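Local coordinates for glycine cleavage system H protein (Mycobacterium tuberculosis, PDB 3HGB) that probably shuttles the methylamine group of glycine from the P protein to the T protein of the glycine cleavage system on a covalently bound lipoyl arm, at residues A[64-69]-A[100-105]; A[73-78]-A[94-99]. All coordinates share one frame; numbering follows the deposited sequence.

Contact 1 (A[64-69]-A[100-105])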
ATOM      1  N   VAL A  64      -0.758   1.376 -12.976  1.00  9.37           N
ATOM      2  CA  VAL A  64      -0.481   0.673 -11.740  1.00  9.77           C
ATOM      3  C   VAL A  64      -0.431  -0.796 -12.102  1.00 10.39           C
ATOM      4  O   VAL A  64      -1.401  -1.337 -12.634  1.00 10.62           O
ATOM      5  CB  VAL A  64      -1.581   0.906 -10.689  1.00  9.85           C
ATOM      6  CG1 VAL A  64      -1.221   0.211  -9.394  1.00 10.38           C
ATOM      7  CG2 VAL A  64      -1.789   2.400 -10.443  1.00  9.14           C
ATOM      8  N   GLN A  65       0.713  -1.421 -11.857  1.00 10.92           N
ATOM      9  CA  GLN A  65       0.837  -2.848 -12.071  1.00 11.84           C
ATOM     10  C   GLN A  65       0.571  -3.502 -10.735  1.00 11.68           C
ATOM     11  O   GLN A  65       1.328  -3.319  -9.782  1.00 11.34           O
ATOM     12  CB  GLN A  65       2.213  -3.232 -12.619  1.00 12.38           C
ATOM     13  CG  GLN A  65       2.379  -4.737 -12.882  1.00 16.05           C
ATOM     14  CD  GLN A  65       1.307  -5.304 -13.817  1.00 20.41           C
ATOM     15  OE1 GLN A  65       1.204  -4.910 -14.986  1.00 23.33           O
ATOM     16  NE2 GLN A  65       0.505  -6.236 -13.303  1.00 21.97           N
ATOM     17  N   LEU A  66      -0.541  -4.226 -10.676  1.00 11.85           N
ATOM     18  CA  LEU A  66      -0.969  -4.907  -9.461  1.00 12.22           C
ATOM     19  C   LEU A  66      -0.719  -6.407  -9.618  1.00 11.96           C
ATOM     20  O   LEU A  66      -0.810  -6.924 -10.725  1.00 11.23           O
ATOM     21  CB  LEU A  66      -2.459  -4.646  -9.219  1.00 13.00           C
ATOM     22  CG  LEU A  66      -2.916  -3.193  -8.998  1.00 14.85           C
ATOM     23  CD1 LEU A  66      -4.422  -3.077  -9.228  1.00 16.23           C
ATOM     24  CD2 LEU A  66      -2.541  -2.697  -7.602  1.00 15.23           C
ATOM     25  N   PRO A  67      -0.424  -7.101  -8.506  1.00 11.48           N
ATOM     26  CA  PRO A  67      -0.257  -8.547  -8.542  1.00 11.14           C
ATOM     27  C   PRO A  67      -1.602  -9.217  -8.766  1.00 10.32           C
ATOM     28  O   PRO A  67      -2.657  -8.618  -8.532  1.00  9.98           O
ATOM     29  CB  PRO A  67       0.244  -8.874  -7.137  1.00 11.52           C
ATOM     30  CG  PRO A  67      -0.360  -7.835  -6.293  1.00 11.18           C
ATOM     31  CD  PRO A  67      -0.420  -6.586  -7.128  1.00 11.92           C
ATOM     32  N   VAL A  68      -1.542 -10.459  -9.212  1.00 10.05           N
ATOM     33  CA  VAL A  68      -2.715 -11.288  -9.427  1.00  9.95           C
ATOM     34  C   VAL A  68      -3.326 -11.679  -8.079  1.00  9.29           C
ATOM     35  O   VAL A  68      -2.603 -11.965  -7.127  1.00  8.72           O
ATOM     36  CB  VAL A  68      -2.269 -12.531 -10.235  1.00 10.34           C
ATOM     37  CG1 VAL A  68      -3.209 -13.676 -10.079  1.00 11.99           C
ATOM     38  CG2 VAL A  68      -2.090 -12.157 -11.698  1.00 11.78           C
ATOM     39  N   ILE A  69      -4.655 -11.674  -7.985  1.00  8.04           N
ATOM     40  CA  ILE A  69      -5.312 -12.129  -6.761  1.00  7.75           C
ATOM     41  C   ILE A  69      -4.963 -13.600  -6.558  1.00  7.79           C
ATOM     42  O   ILE A  69      -5.038 -14.386  -7.496  1.00  7.54           O
ATOM     43  CB  ILE A  69      -6.844 -11.915  -6.807  1.00  7.48           C
ATOM     44  CG1 ILE A  69      -7.155 -10.418  -6.672  1.00  7.65           C
ATOM     45  CG2 ILE A  69      -7.547 -12.728  -5.710  1.00  6.86           C
ATOM     46  CD1 ILE A  69      -8.626 -10.066  -6.854  1.00  7.53           C
ATOM     47  N   SER A 100      -5.600 -10.638  -1.825  1.00  6.74           N
ATOM     48  CA  SER A 100      -6.989 -11.102  -1.810  1.00  6.98           C
ATOM     49  C   SER A 100      -7.898 -10.203  -2.627  1.00  6.97           C
ATOM     50  O   SER A 100      -9.012 -10.589  -2.994  1.00  6.83           O
ATOM     51  CB  SER A 100      -7.504 -11.216  -0.379  1.00  7.25           C
ATOM     52  OG  SER A 100      -7.209 -10.043   0.355  1.00  8.19           O
ATOM     53  N   GLU A 101      -7.421  -8.996  -2.904  1.00  6.71           N
ATOM     54  CA  GLU A 101      -8.181  -8.046  -3.699  1.00  7.30           C
ATOM     55  C   GLU A 101      -7.217  -7.110  -4.371  1.00  6.93           C
ATOM     56  O   GLU A 101      -6.122  -6.873  -3.871  1.00  6.79           O
ATOM     57  CB  GLU A 101      -9.107  -7.198  -2.820  1.00  7.52           C
ATOM     58  CG  GLU A 101     -10.533  -7.673  -2.720  1.00 10.40           C
ATOM     59  CD  GLU A 101     -11.151  -8.092  -4.055  1.00 11.38           C
ATOM     60  OE1 GLU A 101     -10.734  -7.601  -5.131  1.00 10.98           O
ATOM     61  OE2 GLU A 101     -12.075  -8.929  -4.006  1.00 14.29           O
ATOM     62  N   VAL A 102      -7.634  -6.593  -5.516  1.00  6.94           N
ATOM     63  CA  VAL A 102      -6.902  -5.524  -6.161  1.00  6.78           C
ATOM     64  C   VAL A 102      -7.921  -4.502  -6.613  1.00  6.70           C
ATOM     65  O   VAL A 102      -9.088  -4.835  -6.851  1.00  6.22           O
ATOM     66  CB  VAL A 102      -6.041  -6.016  -7.355  1.00  7.00           C
ATOM     67  CG1 VAL A 102      -4.948  -6.953  -6.882  1.00  6.96           C
ATOM     68  CG2 VAL A 102      -6.900  -6.689  -8.410  1.00  8.74           C
ATOM     69  N   ASN A 103      -7.493  -3.252  -6.716  1.00  6.52           N
ATOM     70  CA  ASN A 103      -8.421  -2.202  -7.061  1.00  6.25           C
ATOM     71  C   ASN A 103      -8.504  -2.061  -8.568  1.00  6.30           C
ATOM     72  O   ASN A 103      -7.618  -1.478  -9.195  1.00  6.53           O
ATOM     73  CB  ASN A 103      -7.997  -0.884  -6.426  1.00  6.00           C
ATOM     74  CG  ASN A 103      -9.017   0.207  -6.618  1.00  6.20           C
ATOM     75  OD1 ASN A 103     -10.041   0.019  -7.283  1.00  6.85           O
ATOM     76  ND2 ASN A 103      -8.743   1.361  -6.046  1.00  6.78           N
ATOM     77  N   SER A 104      -9.574  -2.595  -9.139  1.00  6.11           N
ATOM     78  CA  SER A 104      -9.748  -2.599 -10.583  1.00  6.49           C
ATOM     79  C   SER A 104     -10.020  -1.207 -11.137  1.00  6.58           C
ATOM     80  O   SER A 104      -9.871  -0.978 -12.337  1.00  6.55           O
ATOM     81  CB  SER A 104     -10.875  -3.552 -10.971  1.00  6.65           C
ATOM     82  OG  SER A 104     -12.083  -3.180 -10.340  1.00  8.14           O
ATOM     83  N   ASP A 105     -10.417  -0.285 -10.260  1.00  6.40           N
ATOM     84  CA  ASP A 105     -10.674   1.100 -10.664  1.00  6.80           C
ATOM     85  C   ASP A 105      -9.423   1.754 -11.215  1.00  6.65           C
ATOM     86  O   ASP A 105      -9.505   2.697 -12.004  1.00  7.38           O
ATOM     87  CB  ASP A 105     -11.179   1.924  -9.493  1.00  6.51           C
ATOM     88  CG  ASP A 105     -12.568   1.535  -9.060  1.00  7.53           C
ATOM     89  OD1 ASP A 105     -13.228   0.759  -9.771  1.00  7.94           O
ATOM     90  OD2 ASP A 105     -12.995   2.016  -8.003  1.00  9.64           O
TER
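L66 and I69 both pack against V102 where the loop leaving strand 61-65 passes over the end of strand 97-102. The two strands lie in different antiparallel sheets of the H protein, within its lipoyl-binding region of flattened beta-barrel type, and here the sheets meet near the surface through side chains.

The apolar packing has V102 at its middle. The L66 and V102 side chains run antiparallel alongside one another; L66 CD1 lies 3.8 Å from V102 CB, and the V102 CG2 methyl sits 4.1 Å from I69 CD1. I69 holds CG1 beside its backbone N (chi1 -72°), which lays the CG1-CD1 arm along the strand backbone over E101 CA and V102 N, while CG2 rests on the carbonyl of S100. L124, on the adjoining strand 124-127, touches both P67 and V102.

Carbon also meets backbone oxygen. V102 CG1 comes to 3.3 Å from P67 O, and L66 CD1 to 3.6 Å from N103 O.

The polar side chains bond within their own segment or to other parts of the chain, not across the contact. Q65 NE2 donates to L66 O at 3.0 Å from above the carbonyl plane. N103 OD1 accepts from D105 N in a capping bond just ahead of the turn that leads into a helix, and N103 ND2 is held by the carbonyls of W122 and A120. E101, bent at chi2 (-44°), points the same way as I69, alongside it; its OE1 takes a long bond from V102 N, 3.3 Å, on the anti side of the carboxylate, and also approaches I69 CD1 at 3.7 Å.

Contact 2 (A[73-78]-A[94-99])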
ATOM      1  N   VAL A  73       2.653 -13.393  -1.089  1.00 11.63           N
ATOM      2  CA  VAL A  73       3.713 -12.400  -0.988  1.00 11.42           C
ATOM      3  C   VAL A  73       4.384 -12.493   0.370  1.00 10.96           C
ATOM      4  O   VAL A  73       3.754 -12.875   1.347  1.00 10.55           O
ATOM      5  CB  VAL A  73       3.209 -10.942  -1.217  1.00 11.37           C
ATOM      6  CG1 VAL A  73       2.748 -10.747  -2.663  1.00 12.45           C
ATOM      7  CG2 VAL A  73       2.104 -10.547  -0.220  1.00 10.79           C
ATOM      8  N   THR A  74       5.671 -12.178   0.401  1.00 11.62           N
ATOM      9  CA  THR A  74       6.409 -12.072   1.645  1.00 11.36           C
ATOM     10  C   THR A  74       6.678 -10.593   1.903  1.00 11.23           C
ATOM     11  O   THR A  74       6.760  -9.795   0.971  1.00 11.25           O
ATOM     12  CB  THR A  74       7.735 -12.866   1.607  1.00 11.75           C
ATOM     13  OG1 THR A  74       8.523 -12.436   0.492  1.00 12.55           O
ATOM     14  CG2 THR A  74       7.463 -14.359   1.460  1.00 11.64           C
ATOM     15  N   ALA A  75       6.793 -10.238   3.175  1.00 10.84           N
ATOM     16  CA  ALA A  75       7.065  -8.870   3.587  1.00 10.48           C
ATOM     17  C   ALA A  75       8.264  -8.299   2.830  1.00 10.55           C
ATOM     18  O   ALA A  75       9.335  -8.904   2.791  1.00  9.59           O
ATOM     19  CB  ALA A  75       7.308  -8.837   5.070  1.00 10.30           C
ATOM     20  N   GLY A  76       8.061  -7.144   2.204  1.00 10.43           N
ATOM     21  CA  GLY A  76       9.107  -6.486   1.429  1.00 11.70           C
ATOM     22  C   GLY A  76       9.264  -6.962  -0.004  1.00 11.85           C
ATOM     23  O   GLY A  76      10.038  -6.393  -0.761  1.00 12.92           O
ATOM     24  N   GLU A  77       8.553  -8.018  -0.384  1.00 12.91           N
ATOM     25  CA  GLU A  77       8.632  -8.516  -1.757  1.00 13.24           C
ATOM     26  C   GLU A  77       7.998  -7.492  -2.692  1.00 12.98           C
ATOM     27  O   GLU A  77       6.978  -6.895  -2.354  1.00 12.62           O
ATOM     28  CB  GLU A  77       7.913  -9.860  -1.891  1.00 13.55           C
ATOM     29  CG  GLU A  77       7.959 -10.454  -3.298  1.00 15.41           C
ATOM     30  CD  GLU A  77       7.333 -11.831  -3.379  1.00 17.52           C
ATOM     31  OE1 GLU A  77       6.811 -12.323  -2.355  1.00 17.12           O
ATOM     32  OE2 GLU A  77       7.360 -12.425  -4.479  1.00 19.55           O
ATOM     33  N   THR A  78       8.612  -7.285  -3.858  1.00 12.87           N
ATOM     34  CA  THR A  78       8.003  -6.462  -4.902  1.00 12.87           C
ATOM     35  C   THR A  78       6.793  -7.210  -5.454  1.00 12.70           C
ATOM     36  O   THR A  78       6.913  -8.361  -5.894  1.00 13.22           O
ATOM     37  CB  THR A  78       9.003  -6.156  -6.031  1.00 13.10           C
ATOM     38  OG1 THR A  78      10.172  -5.556  -5.470  1.00 13.92           O
ATOM     39  CG2 THR A  78       8.395  -5.206  -7.068  1.00 13.88           C
ATOM     40  N   PRO A  94       3.754  -4.918   2.306  1.00  7.47           N
ATOM     41  CA  PRO A  94       4.147  -4.411   3.627  1.00  7.13           C
ATOM     42  C   PRO A  94       4.191  -5.540   4.653  1.00  7.17           C
ATOM     43  O   PRO A  94       4.923  -5.466   5.649  1.00  6.94           O
ATOM     44  CB  PRO A  94       3.039  -3.407   3.976  1.00  7.53           C
ATOM     45  CG  PRO A  94       2.279  -3.179   2.710  1.00  8.08           C
ATOM     46  CD  PRO A  94       2.438  -4.412   1.879  1.00  7.39           C
ATOM     47  N   ILE A  95       3.407  -6.578   4.383  1.00  6.90           N
ATOM     48  CA  ILE A  95       3.320  -7.751   5.235  1.00  7.13           C
ATOM     49  C   ILE A  95       3.259  -8.984   4.343  1.00  7.46           C
ATOM     50  O   ILE A  95       2.962  -8.873   3.151  1.00  6.17           O
ATOM     51  CB  ILE A  95       2.073  -7.695   6.172  1.00  7.53           C
ATOM     52  CG1 ILE A  95       0.762  -7.798   5.373  1.00  8.46           C
ATOM     53  CG2 ILE A  95       2.110  -6.434   7.041  1.00  6.97           C
ATOM     54  CD1 ILE A  95      -0.421  -8.329   6.179  1.00 10.07           C
ATOM     55  N   SER A  96       3.545 -10.147   4.928  1.00  6.87           N
ATOM     56  CA  SER A  96       3.407 -11.415   4.234  1.00  7.30           C
ATOM     57  C   SER A  96       1.948 -11.845   4.238  1.00  7.21           C
ATOM     58  O   SER A  96       1.211 -11.569   5.185  1.00  7.47           O
ATOM     59  CB  SER A  96       4.243 -12.490   4.930  1.00  7.01           C
ATOM     60  OG  SER A  96       5.612 -12.156   4.862  1.00  7.55           O
ATOM     61  N   GLY A  97       1.545 -12.525   3.177  1.00  7.29           N
ATOM     62  CA  GLY A  97       0.184 -13.020   3.072  1.00  7.31           C
ATOM     63  C   GLY A  97      -0.143 -13.265   1.618  1.00  7.30           C
ATOM     64  O   GLY A  97       0.752 -13.469   0.802  1.00  8.34           O
ATOM     65  N   LYS A  98      -1.434 -13.273   1.314  1.00  7.22           N
ATOM     66  CA  LYS A  98      -1.902 -13.541  -0.038  1.00  6.94           C
ATOM     67  C   LYS A  98      -2.720 -12.357  -0.501  1.00  6.32           C
ATOM     68  O   LYS A  98      -3.548 -11.825   0.241  1.00  6.61           O
ATOM     69  CB  LYS A  98      -2.744 -14.829  -0.091  1.00  7.17           C
ATOM     70  N   VAL A  99      -2.464 -11.930  -1.729  1.00  6.24           N
ATOM     71  CA  VAL A  99      -3.228 -10.844  -2.312  1.00  6.25           C
ATOM     72  C   VAL A  99      -4.661 -11.325  -2.470  1.00  6.45           C
ATOM     73  O   VAL A  99      -4.903 -12.310  -3.156  1.00  7.15           O
ATOM     74  CB  VAL A  99      -2.628 -10.426  -3.650  1.00  5.95           C
ATOM     75  CG1 VAL A  99      -3.532  -9.424  -4.362  1.00  6.03           C
ATOM     76  CG2 VAL A  99      -1.231  -9.826  -3.403  1.00  6.90           C
TER
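V73 and G97 exchange two backbone hydrogen bonds as an antiparallel hydrogen-bonded pair. V73 N donates to G97 O at 2.7 Å in an almost perfectly straight bond (179°), and G97 N donates to V73 O at 2.9 Å. V73 O also receives a CA-H...O contact from S96 CA, 3.3 Å away.

Past the bridge the pairing passes to a side chain. S96 OG accepts from A75 N at 2.8 Å; with OG beside the backbone N of S96 (chi1 -64°), the hydroxyl reaches across to the opposing backbone, where S96 OG also comes within 3.3 Å of T74 CA. The chain bends here through a type II beta turn from T74 to E77, closed by E77 N to T74 O. G76 occupies its third position with positive phi (84°), a conformation open to glycine because it has no CB to meet the carbonyl O of A75. E77 stretches its extended side chain back across the turn, and its OE1 accepts from T74 N at 3.0 Å, nearly along the carboxylate C-O axis.

The bridge fastens edge strand 72-73 to strand 97-102 in the six-stranded antiparallel sheet of the H protein, and the turn leads from that sheet into strand 78-84 of the other. Backbone hydrogen bonds join A93 to G76 and E77, tying the turn to the loop before P94.

Around these bonds V73 supplies much of the packing. V73 CG2 lies over G97 O, while its CG1 meets V99 CG2 at 4.2 Å, the two valines set at a slant to each other. A75 CB rests near S96 OG. I95 O, buried by the approach of V73 and A75, has no polar partner in the model; the I95 side chain points away from 73-78 and packs on L136 and A139 of helix 136-140.

From the N terminus, the chain runs along strand 61-65, enters contact 1 at 64-69, and meets contact 2 soon after at 73-78. Strands 78-84 and 88-92 follow before it comes back through 94-99, closing the inner loop, and then 100-105, closing the outer one. Contact 2 is thus nested within contact 1, and the returning sides of both share strand 97-102. Contact 2 pairs this strand with edge strand 72-73; contact 1 brings its far end against the exit of strand 61-65 in the three-stranded sheet. The contacts meet directly at V99, whose CG2 packs 3.6 Å from P67 CG.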